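Local coordinates for protein endo alpha-1,4 polygalactosaminidase (Neosartorya fumigata, PDB 6OJ1) that cleaves alpha-1,4-linked galactosamine polymers from within the chain as a (beta/alpha)-barrel glycoside hydrolase of family GH114, and so disrupts microbial biofilms, at residues Ala37-Glu45 / Ser258-Lys266; Arg127-Arg138 / Phe172-Met182. All coordinates share one frame; numbering follows the deposited sequence.

Contact 1. Residues Ala37-Glu45 / Ser258-Lys266; sequences AVGTKWQIE and SANFSTVIK. With NAG (2-acetamido-2-deoxy-beta-D-glucopyranose), chain F.
Strands 42-45 and 261-266 meet where the beta/alpha barrel closes on itself, and side chains rather than a backbone ladder make the join. The strands run the same way at 40°, their axes 7.5 Å apart, while strand 274-275 packs against Gln43, Val264 and Lys266. Ser262 OG, placed beside its own backbone N (chi1 -62°), donates to Thr40 O at 2.7 Å, from above the carbonyl plane. A water bridges Gly39 N, Asn260 O and the same hydroxyl. Next along, the Trp42 indole lies across Val264, whose CG2 is 3.6 Å from Trp42 CZ2; Trp42 NE1 makes a weak, bent bond to Ser262 O. At the far end the Lys266 chain, folded at chi2 and chi3, brings NZ to Ile44 O at 2.8 Å, almost in line with the C=O bond. The same NZ reaches Gln43 OE1 at 2.9 Å, on the face of that amide which also receives Ile44 N. Trp273 O and Asn271 O are further acceptors for the ammonium. Asn260, beside Val38, carries an N-linked glycan. Four neutral oxygens share the three N-H of this buried ammonium and probably stabilise its charge, tying the first and eighth strands through one lysine.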
loop_
_atom_site.group_PDB
_atom_site.type_symbol
_atom_site.label_atom_id
_atom_site.label_comp_id
_atom_site.label_asym_id
_atom_site.label_seq_id
_atom_site.Cartn_x
_atom_site.Cartn_y
_atom_site.Cartn_z
ATOM N N ALA A 37 0.700 3.497 15.828
ATOM C CA ALA A 37 1.327 2.568 16.753
ATOM C C ALA A 37 1.332 1.157 16.176
ATOM O O ALA A 37 0.481 0.796 15.362
ATOM C CB ALA A 37 0.605 2.580 18.100
ATOM N N VAL A 38 2.326 0.368 16.595
ATOM C CA VAL A 38 2.316 -1.061 16.317
ATOM C C VAL A 38 0.996 -1.652 16.793
ATOM O O VAL A 38 0.505 -1.319 17.875
ATOM C CB VAL A 38 3.509 -1.748 17.005
ATOM C CG1 VAL A 38 3.382 -3.266 16.903
ATOM C CG2 VAL A 38 4.829 -1.279 16.393
ATOM N N GLY A 39 0.412 -2.521 15.977
ATOM C CA GLY A 39 -0.819 -3.193 16.348
ATOM C C GLY A 39 -2.100 -2.443 16.045
ATOM O O GLY A 39 -3.187 -2.964 16.339
ATOM N N THR A 40 -2.021 -1.250 15.461
ATOM C CA THR A 40 -3.234 -0.487 15.196
ATOM C C THR A 40 -4.127 -1.244 14.223
ATOM O O THR A 40 -3.674 -1.693 13.165
ATOM C CB THR A 40 -2.899 0.899 14.639
ATOM O OG1 THR A 40 -2.157 1.644 15.617
ATOM C CG2 THR A 40 -4.179 1.647 14.312
ATOM N N LYS A 41 -5.399 -1.395 14.593
ATOM C CA LYS A 41 -6.355 -2.090 13.741
ATOM C C LYS A 41 -6.675 -1.259 12.506
ATOM O O LYS A 41 -6.855 -0.039 12.586
ATOM C CB LYS A 41 -7.638 -2.373 14.522
ATOM C CG LYS A 41 -8.655 -3.223 13.784
ATOM C CD LYS A 41 -9.853 -3.497 14.709
ATOM C CE LYS A 41 -10.976 -4.226 13.996
ATOM N NZ LYS A 41 -12.130 -4.448 14.930
ATOM N N TRP A 42 -6.764 -1.924 11.355
ATOM C CA TRP A 42 -7.009 -1.218 10.108
ATOM C C TRP A 42 -8.039 -1.963 9.273
ATOM O O TRP A 42 -8.424 -3.102 9.560
ATOM C CB TRP A 42 -5.716 -1.001 9.302
ATOM C CG TRP A 42 -5.142 -2.220 8.604
ATOM C CD1 TRP A 42 -4.903 -3.451 9.148
ATOM C CD2 TRP A 42 -4.676 -2.286 7.243
ATOM N NE1 TRP A 42 -4.346 -4.288 8.201
ATOM C CE2 TRP A 42 -4.200 -3.602 7.026
ATOM C CE3 TRP A 42 -4.623 -1.361 6.188
ATOM C CZ2 TRP A 42 -3.681 -4.022 5.798
ATOM C CZ3 TRP A 42 -4.101 -1.774 4.957
ATOM C CH2 TRP A 42 -3.631 -3.096 4.777
ATOM N N GLN A 43 -8.495 -1.268 8.240
ATOM C CA GLN A 43 -9.340 -1.798 7.187
ATOM C C GLN A 43 -8.771 -1.281 5.876
ATOM O O GLN A 43 -8.194 -0.194 5.831
ATOM C CB GLN A 43 -10.814 -1.365 7.391
ATOM C CG GLN A 43 -11.730 -1.381 6.149
ATOM C CD GLN A 43 -12.097 -2.781 5.648
ATOM O OE1 GLN A 43 -11.257 -3.673 5.576
ATOM N NE2 GLN A 43 -13.366 -2.972 5.293
ATOM N N ILE A 44 -8.903 -2.072 4.817
ATOM C CA ILE A 44 -8.496 -1.652 3.486
ATOM C C ILE A 44 -9.619 -1.995 2.518
ATOM O O ILE A 44 -10.203 -3.082 2.591
ATOM C CB ILE A 44 -7.163 -2.289 3.038
ATOM C CG1 ILE A 44 -6.854 -1.906 1.583
ATOM C CG2 ILE A 44 -7.166 -3.813 3.230
ATOM C CD1 ILE A 44 -5.408 -2.227 1.135
ATOM N N GLU A 45 -9.949 -1.053 1.641
ATOM C CA GLU A 45 -11.015 -1.277 0.662
ATOM C C GLU A 45 -10.632 -0.473 -0.572
ATOM O O GLU A 45 -10.692 0.758 -0.545
ATOM C CB GLU A 45 -12.381 -0.861 1.201
ATOM C CG GLU A 45 -13.552 -1.382 0.351
ATOM C CD GLU A 45 -13.774 -0.552 -0.895
ATOM O OE1 GLU A 45 -14.101 0.650 -0.754
ATOM O OE2 GLU A 45 -13.597 -1.093 -2.015
ATOM N N SER A 258 3.271 -12.532 15.344
ATOM C CA SER A 258 2.034 -12.040 14.735
ATOM C C SER A 258 1.272 -11.101 15.651
ATOM O O SER A 258 0.478 -10.293 15.159
ATOM C CB SER A 258 1.122 -13.203 14.340
ATOM O OG SER A 258 0.914 -14.081 15.438
ATOM N N ALA A 259 1.487 -11.186 16.968
ATOM C CA ALA A 259 0.815 -10.268 17.882
ATOM C C ALA A 259 1.171 -8.811 17.601
ATOM O O ALA A 259 0.456 -7.910 18.053
ATOM C CB ALA A 259 1.152 -10.627 19.334
ATOM N N ASN A 260 2.253 -8.558 16.857
ATOM C CA ASN A 260 2.630 -7.201 16.495
ATOM C C ASN A 260 2.201 -6.815 15.084
ATOM O O ASN A 260 2.325 -5.643 14.722
ATOM C CB ASN A 260 4.150 -7.012 16.660
ATOM C CG ASN A 260 4.555 -6.780 18.121
ATOM O OD1 ASN A 260 3.712 -6.505 18.971
ATOM N ND2 ASN A 260 5.841 -6.883 18.409
ATOM N N PHE A 261 1.679 -7.752 14.290
ATOM C CA PHE A 261 1.177 -7.439 12.951
ATOM C C PHE A 261 -0.295 -7.053 13.026
ATOM O O PHE A 261 -1.062 -7.627 13.806
ATOM C CB PHE A 261 1.338 -8.633 12.002
ATOM C CG PHE A 261 2.762 -8.883 11.533
ATOM C CD1 PHE A 261 3.819 -8.920 12.428
ATOM C CD2 PHE A 261 3.028 -9.107 10.192
ATOM C CE1 PHE A 261 5.119 -9.162 11.986
ATOM C CE2 PHE A 261 4.328 -9.350 9.747
ATOM C CZ PHE A 261 5.365 -9.373 10.641
ATOM N N SER A 262 -0.686 -6.078 12.208
ATOM C CA SER A 262 -2.084 -5.661 12.114
ATOM C C SER A 262 -2.708 -6.424 10.956
ATOM O O SER A 262 -2.691 -5.977 9.813
ATOM C CB SER A 262 -2.189 -4.156 11.915
ATOM O OG SER A 262 -1.633 -3.482 13.030
ATOM N N THR A 263 -3.262 -7.597 11.254
ATOM C CA THR A 263 -3.701 -8.501 10.204
ATOM C C THR A 263 -5.149 -8.225 9.826
ATOM O O THR A 263 -6.000 -8.006 10.695
ATOM C CB THR A 263 -3.536 -9.956 10.645
ATOM O OG1 THR A 263 -2.146 -10.217 10.908
ATOM C CG2 THR A 263 -4.034 -10.903 9.557
ATOM N N VAL A 264 -5.415 -8.216 8.517
ATOM C CA VAL A 264 -6.770 -8.335 7.987
ATOM C C VAL A 264 -6.833 -9.553 7.076
ATOM O O VAL A 264 -5.892 -9.837 6.325
ATOM C CB VAL A 264 -7.231 -7.076 7.219
ATOM C CG1 VAL A 264 -7.552 -5.956 8.186
ATOM C CG2 VAL A 264 -6.178 -6.644 6.180
ATOM N N ILE A 265 -7.951 -10.266 7.139
ATOM C CA ILE A 265 -8.272 -11.317 6.185
ATOM C C ILE A 265 -9.230 -10.720 5.169
ATOM O O ILE A 265 -10.266 -10.159 5.547
ATOM C CB ILE A 265 -8.879 -12.533 6.905
ATOM C CG1 ILE A 265 -7.823 -13.154 7.825
ATOM C CG2 ILE A 265 -9.406 -13.541 5.920
ATOM C CD1 ILE A 265 -8.405 -13.961 8.949
ATOM N N LYS A 266 -8.874 -10.793 3.881
ATOM C CA LYS A 266 -9.600 -10.068 2.844
ATOM C C LYS A 266 -9.869 -10.977 1.650
ATOM O O LYS A 266 -9.196 -11.992 1.447
ATOM C CB LYS A 266 -8.812 -8.816 2.354
ATOM C CG LYS A 266 -8.483 -7.801 3.432
ATOM C CD LYS A 266 -9.754 -7.068 3.872
ATOM C CE LYS A 266 -10.338 -6.218 2.739
ATOM N NZ LYS A 266 -11.496 -5.420 3.274
HETATM C C1 NAG F . 6.255 -6.649 19.770
HETATM C C2 NAG F . 6.999 -7.863 20.375
HETATM C C3 NAG F . 7.608 -7.513 21.740
HETATM C C4 NAG F . 8.412 -6.223 21.671
HETATM C C5 NAG F . 7.524 -5.115 21.124
HETATM C C6 NAG F . 8.216 -3.772 21.024
HETATM C C7 NAG F . 6.351 -10.208 20.012
HETATM C C8 NAG F . 5.296 -11.250 20.246
HETATM N N2 NAG F . 6.093 -8.993 20.507
HETATM O O3 NAG F . 8.450 -8.579 22.166
HETATM O O4 NAG F . 8.903 -5.871 22.962
HETATM O O5 NAG F . 7.106 -5.481 19.803
HETATM O O6 NAG F . 8.955 -3.635 19.818
HETATM O O7 NAG F . 7.387 -10.456 19.400
HETATM O O HOH W 1 1.263 -3.668 13.465
HETATM O O HOH W 2 -5.960 -5.129 11.866
#

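Contact 2. Residues Arg127-Arg138 / Phe172-Met182; sequences RQIMLDRLDMAR and FLANAAHARNM. With NAG (2-acetamido-2-deoxy-beta-D-glucopyranose), chain D.
Neighbouring helices of the barrel's outer layer, 124-140 and 163-179, pack side by side here, running the same way with axes 10.0 Å apart at 33°. At one end the extended Arg127 chain lies over a face of the Phe172 ring, CD 4.2 Å from the centroid of that ring and 7° off its normal, a CH-pi contact. Its guanidinium continues past the centre as an off-centre cation-pi partner, the planes roughly parallel, and Ser168 OG and Ile121 O hold Arg127 NH2 and NE. Leu131 CD2 touches both Phe172 CZ and Ala176 CB, and Leu134 CD1 also meets Ala176 CB, at 3.5 Å. These leucines and Ala176 fill the groove between two helices of a (beta/alpha)-barrel, whose strand 144-148 lies beneath Leu134, Ala137 and Met182. Where helix 163-179 ends, Arg180 reaches back across. Its NE (2.8 Å) and NH1 (3.0 Å) both grip Asp135 OD1, a side-on salt bridge with the planes 20° apart, while NH2 donates to Ala176 O at 2.9 Å; three bonds thus fix the guanidinium's rotation. Arg138 adds a longer, purely electrostatic link to Asp135, which probably eases the closeness of the two arginines. A Schellman motif with Asn181, at positive phi, terminates the helix and turns Met182 inward, its SD 3.7 Å from Ala137 CB; Asn181 ND2 bears an N-linked glycan.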
loop_
_atom_site.group_PDB
_atom_site.type_symbol
_atom_site.label_atom_id
_atom_site.label_comp_id
_atom_site.label_asym_id
_atom_site.label_seq_id
_atom_site.Cartn_x
_atom_site.Cartn_y
_atom_site.Cartn_z
ATOM N N ARG A 127 7.968 10.408 -12.268
ATOM C CA ARG A 127 8.126 11.034 -10.960
ATOM C C ARG A 127 7.248 12.277 -10.824
ATOM O O ARG A 127 6.632 12.491 -9.773
ATOM C CB ARG A 127 9.604 11.329 -10.720
ATOM C CG ARG A 127 10.347 10.014 -10.505
ATOM C CD ARG A 127 11.762 10.246 -10.058
ATOM N NE ARG A 127 12.405 8.996 -9.657
ATOM C CZ ARG A 127 13.423 8.950 -8.802
ATOM N NH1 ARG A 127 13.870 10.077 -8.256
ATOM N NH2 ARG A 127 13.980 7.792 -8.481
ATOM N N GLN A 128 7.123 13.074 -11.893
ATOM C CA GLN A 128 6.267 14.256 -11.812
ATOM C C GLN A 128 4.796 13.863 -11.697
ATOM O O GLN A 128 4.037 14.521 -10.983
ATOM C CB GLN A 128 6.482 15.178 -13.011
ATOM C CG GLN A 128 5.697 16.500 -12.919
ATOM C CD GLN A 128 6.028 17.311 -11.672
ATOM O OE1 GLN A 128 7.180 17.684 -11.455
ATOM N NE2 GLN A 128 5.015 17.590 -10.850
ATOM N N ILE A 129 4.373 12.808 -12.397
ATOM C CA ILE A 129 2.995 12.337 -12.245
ATOM C C ILE A 129 2.743 11.915 -10.803
ATOM O O ILE A 129 1.683 12.208 -10.228
ATOM C CB ILE A 129 2.698 11.188 -13.231
ATOM C CG1 ILE A 129 2.712 11.702 -14.676
ATOM C CG2 ILE A 129 1.326 10.508 -12.904
ATOM C CD1 ILE A 129 2.794 10.568 -15.702
ATOM N N MET A 130 3.710 11.221 -10.187
ATOM C CA MET A 130 3.519 10.812 -8.797
ATOM C C MET A 130 3.483 12.012 -7.862
ATOM O O MET A 130 2.758 11.982 -6.858
ATOM C CB MET A 130 4.603 9.822 -8.359
ATOM C CG MET A 130 4.585 8.534 -9.201
ATOM S SD MET A 130 2.919 7.847 -9.406
ATOM C CE MET A 130 3.108 6.907 -10.935
ATOM N N LEU A 131 4.248 13.066 -8.161
ATOM C CA LEU A 131 4.118 14.294 -7.380
ATOM C C LEU A 131 2.734 14.899 -7.539
ATOM O O LEU A 131 2.159 15.395 -6.567
ATOM C CB LEU A 131 5.174 15.318 -7.791
ATOM C CG LEU A 131 6.625 14.974 -7.475
ATOM C CD1 LEU A 131 7.513 16.085 -7.989
ATOM C CD2 LEU A 131 6.799 14.788 -5.971
ATOM N N ASP A 132 2.191 14.884 -8.763
ATOM C CA ASP A 132 0.817 15.354 -8.969
ATOM C C ASP A 132 -0.181 14.527 -8.151
ATOM O O ASP A 132 -1.144 15.072 -7.591
ATOM C CB ASP A 132 0.434 15.286 -10.451
ATOM C CG ASP A 132 1.217 16.246 -11.336
ATOM O OD1 ASP A 132 1.962 17.107 -10.825
ATOM O OD2 ASP A 132 1.086 16.111 -12.574
ATOM N N ARG A 133 0.022 13.205 -8.088
ATOM C CA ARG A 133 -0.876 12.353 -7.315
ATOM C C ARG A 133 -0.731 12.619 -5.824
ATOM O O ARG A 133 -1.730 12.607 -5.095
ATOM C CB ARG A 133 -0.619 10.876 -7.635
ATOM C CG ARG A 133 -1.132 10.469 -9.037
ATOM C CD ARG A 133 -0.751 9.030 -9.407
ATOM N NE ARG A 133 -1.306 8.649 -10.707
ATOM C CZ ARG A 133 -1.293 7.412 -11.196
ATOM N NH1 ARG A 133 -0.722 6.417 -10.519
ATOM N NH2 ARG A 133 -1.849 7.168 -12.383
ATOM N N LEU A 134 0.501 12.881 -5.354
ATOM C CA LEU A 134 0.689 13.249 -3.949
ATOM C C LEU A 134 0.036 14.591 -3.630
ATOM O O LEU A 134 -0.502 14.777 -2.531
ATOM C CB LEU A 134 2.185 13.295 -3.601
ATOM C CG LEU A 134 2.868 11.916 -3.611
ATOM C CD1 LEU A 134 4.394 12.092 -3.422
ATOM C CD2 LEU A 134 2.309 10.963 -2.558
ATOM N N ASP A 135 0.094 15.547 -4.567
ATOM C CA ASP A 135 -0.655 16.790 -4.417
ATOM C C ASP A 135 -2.132 16.501 -4.207
ATOM O O ASP A 135 -2.770 17.073 -3.315
ATOM C CB ASP A 135 -0.492 17.685 -5.653
ATOM C CG ASP A 135 0.854 18.373 -5.741
ATOM O OD1 ASP A 135 1.696 18.254 -4.823
ATOM O OD2 ASP A 135 1.066 19.050 -6.774
ATOM N N MET A 136 -2.693 15.614 -5.031
ATOM C CA MET A 136 -4.103 15.265 -4.882
ATOM C C MET A 136 -4.384 14.646 -3.516
ATOM O O MET A 136 -5.368 15.000 -2.853
ATOM C CB MET A 136 -4.548 14.310 -5.991
ATOM C CG MET A 136 -5.975 13.776 -5.700
ATOM S SD MET A 136 -6.532 12.585 -6.938
ATOM C CE MET A 136 -6.885 13.719 -8.258
ATOM N N ALA A 137 -3.532 13.711 -3.078
ATOM C CA ALA A 137 -3.712 13.109 -1.757
ATOM C C ALA A 137 -3.703 14.166 -0.664
ATOM O O ALA A 137 -4.572 14.169 0.219
ATOM C CB ALA A 137 -2.628 12.060 -1.490
ATOM N N ARG A 138 -2.714 15.064 -0.696
ATOM C CA ARG A 138 -2.673 16.154 0.273
ATOM C C ARG A 138 -3.943 16.998 0.207
ATOM O O ARG A 138 -4.566 17.291 1.235
ATOM C CB ARG A 138 -1.447 17.037 0.019
ATOM C CG ARG A 138 -1.415 18.288 0.897
ATOM C CD ARG A 138 -0.599 19.414 0.211
ATOM N NE ARG A 138 -1.119 19.724 -1.126
ATOM C CZ ARG A 138 -0.381 20.146 -2.153
ATOM N NH1 ARG A 138 0.949 20.335 -2.037
ATOM N NH2 ARG A 138 -0.981 20.393 -3.312
ATOM N N PHE A 172 12.366 9.041 -2.700
ATOM C CA PHE A 172 11.808 10.216 -3.369
ATOM C C PHE A 172 10.342 10.415 -3.006
ATOM O O PHE A 172 9.921 11.526 -2.656
ATOM C CB PHE A 172 11.968 10.059 -4.888
ATOM C CG PHE A 172 11.034 10.912 -5.706
ATOM C CD1 PHE A 172 11.359 12.224 -6.004
ATOM C CD2 PHE A 172 9.853 10.373 -6.225
ATOM C CE1 PHE A 172 10.508 13.004 -6.779
ATOM C CE2 PHE A 172 9.000 11.143 -6.997
ATOM C CZ PHE A 172 9.333 12.465 -7.273
ATOM N N LEU A 173 9.548 9.344 -3.098
ATOM C CA LEU A 173 8.139 9.419 -2.715
ATOM C C LEU A 173 7.986 9.801 -1.247
ATOM O O LEU A 173 7.105 10.597 -0.901
ATOM C CB LEU A 173 7.445 8.081 -2.982
ATOM C CG LEU A 173 7.306 7.622 -4.438
ATOM C CD1 LEU A 173 6.702 6.213 -4.465
ATOM C CD2 LEU A 173 6.427 8.595 -5.255
ATOM N N ALA A 174 8.834 9.243 -0.367
ATOM C CA ALA A 174 8.714 9.515 1.065
ATOM C C ALA A 174 9.017 10.974 1.376
ATOM O O ALA A 174 8.293 11.621 2.141
ATOM C CB ALA A 174 9.653 8.608 1.870
ATOM N N ASN A 175 10.095 11.508 0.804
ATOM C CA ASN A 175 10.414 12.909 1.039
ATOM C C ASN A 175 9.317 13.818 0.497
ATOM O O ASN A 175 8.977 14.828 1.123
ATOM C CB ASN A 175 11.772 13.242 0.422
ATOM C CG ASN A 175 12.903 12.486 1.091
ATOM O OD1 ASN A 175 12.796 12.091 2.258
ATOM N ND2 ASN A 175 13.989 12.275 0.358
ATOM N N ALA A 176 8.742 13.465 -0.656
ATOM C CA ALA A 176 7.665 14.271 -1.230
ATOM C C ALA A 176 6.397 14.194 -0.389
ATOM O O ALA A 176 5.701 15.208 -0.203
ATOM C CB ALA A 176 7.359 13.800 -2.650
ATOM N N ALA A 177 6.054 12.993 0.088
ATOM C CA ALA A 177 4.895 12.858 0.967
ATOM C C ALA A 177 5.110 13.632 2.261
ATOM O O ALA A 177 4.225 14.365 2.718
ATOM C CB ALA A 177 4.631 11.381 1.267
ATOM N N HIS A 178 6.294 13.494 2.866
ATOM C CA HIS A 178 6.526 14.200 4.121
ATOM C C HIS A 178 6.485 15.707 3.913
ATOM O O HIS A 178 6.037 16.440 4.799
ATOM C CB HIS A 178 7.868 13.780 4.736
ATOM C CG HIS A 178 7.923 12.339 5.141
ATOM N ND1 HIS A 178 9.111 11.654 5.301
ATOM C CD2 HIS A 178 6.935 11.452 5.416
ATOM C CE1 HIS A 178 8.851 10.404 5.647
ATOM N NE2 HIS A 178 7.539 10.255 5.728
ATOM N N ALA A 179 6.904 16.178 2.733
ATOM C CA ALA A 179 6.874 17.612 2.446
ATOM C C ALA A 179 5.450 18.120 2.351
ATOM O O ALA A 179 5.203 19.316 2.551
ATOM C CB ALA A 179 7.602 17.913 1.140
ATOM N N ARG A 180 4.519 17.225 2.053
ATOM C CA ARG A 180 3.101 17.541 1.986
ATOM C C ARG A 180 2.375 17.162 3.267
ATOM O O ARG A 180 1.138 17.112 3.279
ATOM C CB ARG A 180 2.493 16.836 0.773
ATOM C CG ARG A 180 3.089 17.327 -0.535
ATOM C CD ARG A 180 2.908 16.303 -1.660
ATOM N NE ARG A 180 3.230 16.899 -2.960
ATOM C CZ ARG A 180 4.465 17.145 -3.397
ATOM N NH1 ARG A 180 4.638 17.701 -4.597
ATOM N NH2 ARG A 180 5.536 16.869 -2.633
ATOM N N ASN A 181 3.124 16.901 4.344
ATOM C CA ASN A 181 2.579 16.582 5.667
ATOM C C ASN A 181 1.815 15.263 5.690
ATOM O O ASN A 181 0.839 15.110 6.438
ATOM C CB ASN A 181 1.690 17.712 6.181
ATOM C CG ASN A 181 1.434 17.619 7.655
ATOM O OD1 ASN A 181 2.336 17.350 8.449
ATOM N ND2 ASN A 181 0.189 17.827 8.036
ATOM N N MET A 182 2.236 14.297 4.878
ATOM C CA MET A 182 1.628 12.978 4.888
ATOM C C MET A 182 2.661 11.921 5.244
ATOM O O MET A 182 3.849 12.053 4.923
ATOM C CB MET A 182 1.016 12.640 3.526
ATOM C CG MET A 182 -0.169 13.548 3.173
ATOM S SD MET A 182 -0.845 13.139 1.555
ATOM C CE MET A 182 0.562 13.456 0.514
HETATM C C1 NAG D . -0.112 17.790 9.432
HETATM C C2 NAG D . -1.235 18.766 9.725
HETATM C C3 NAG D . -1.352 18.978 11.232
HETATM C C4 NAG D . -1.499 17.629 11.933
HETATM C C5 NAG D . -0.422 16.637 11.471
HETATM C C6 NAG D . -0.630 15.233 11.994
HETATM C C7 NAG D . 0.081 20.757 9.056
HETATM C C8 NAG D . 0.089 21.996 8.207
HETATM N N2 NAG D . -1.041 20.024 9.013
HETATM O O3 NAG D . -2.477 19.805 11.512
HETATM O O4 NAG D . -1.393 17.790 13.344
HETATM O O5 NAG D . -0.398 16.543 10.037
HETATM O O6 NAG D . -1.859 14.682 11.538
HETATM O O7 NAG D . 1.041 20.449 9.761
#

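From the N terminus, the chain enters contact 1 through residues 37-45, which lead into the first barrel strand, 42-45, and leaves that contact unclosed until 258-266, after 212 intervening residues. Everything between, including strands 59-63 through 227-231, lies in that long loop. Contact 2 opens and closes inside it: helix 124-140 leads through strand 144-148 to helix 163-179, with only 33 residues between the paired segments. The two contacts are therefore nested, not crossed. Contacts 1 and 2 lie on opposite sides of the chain's centre, do not touch, and have centres 25 Å apart. Contact 1 joins the first parallel strand to the eighth, closing the barrel; contact 2 ties successive helices of the outer layer.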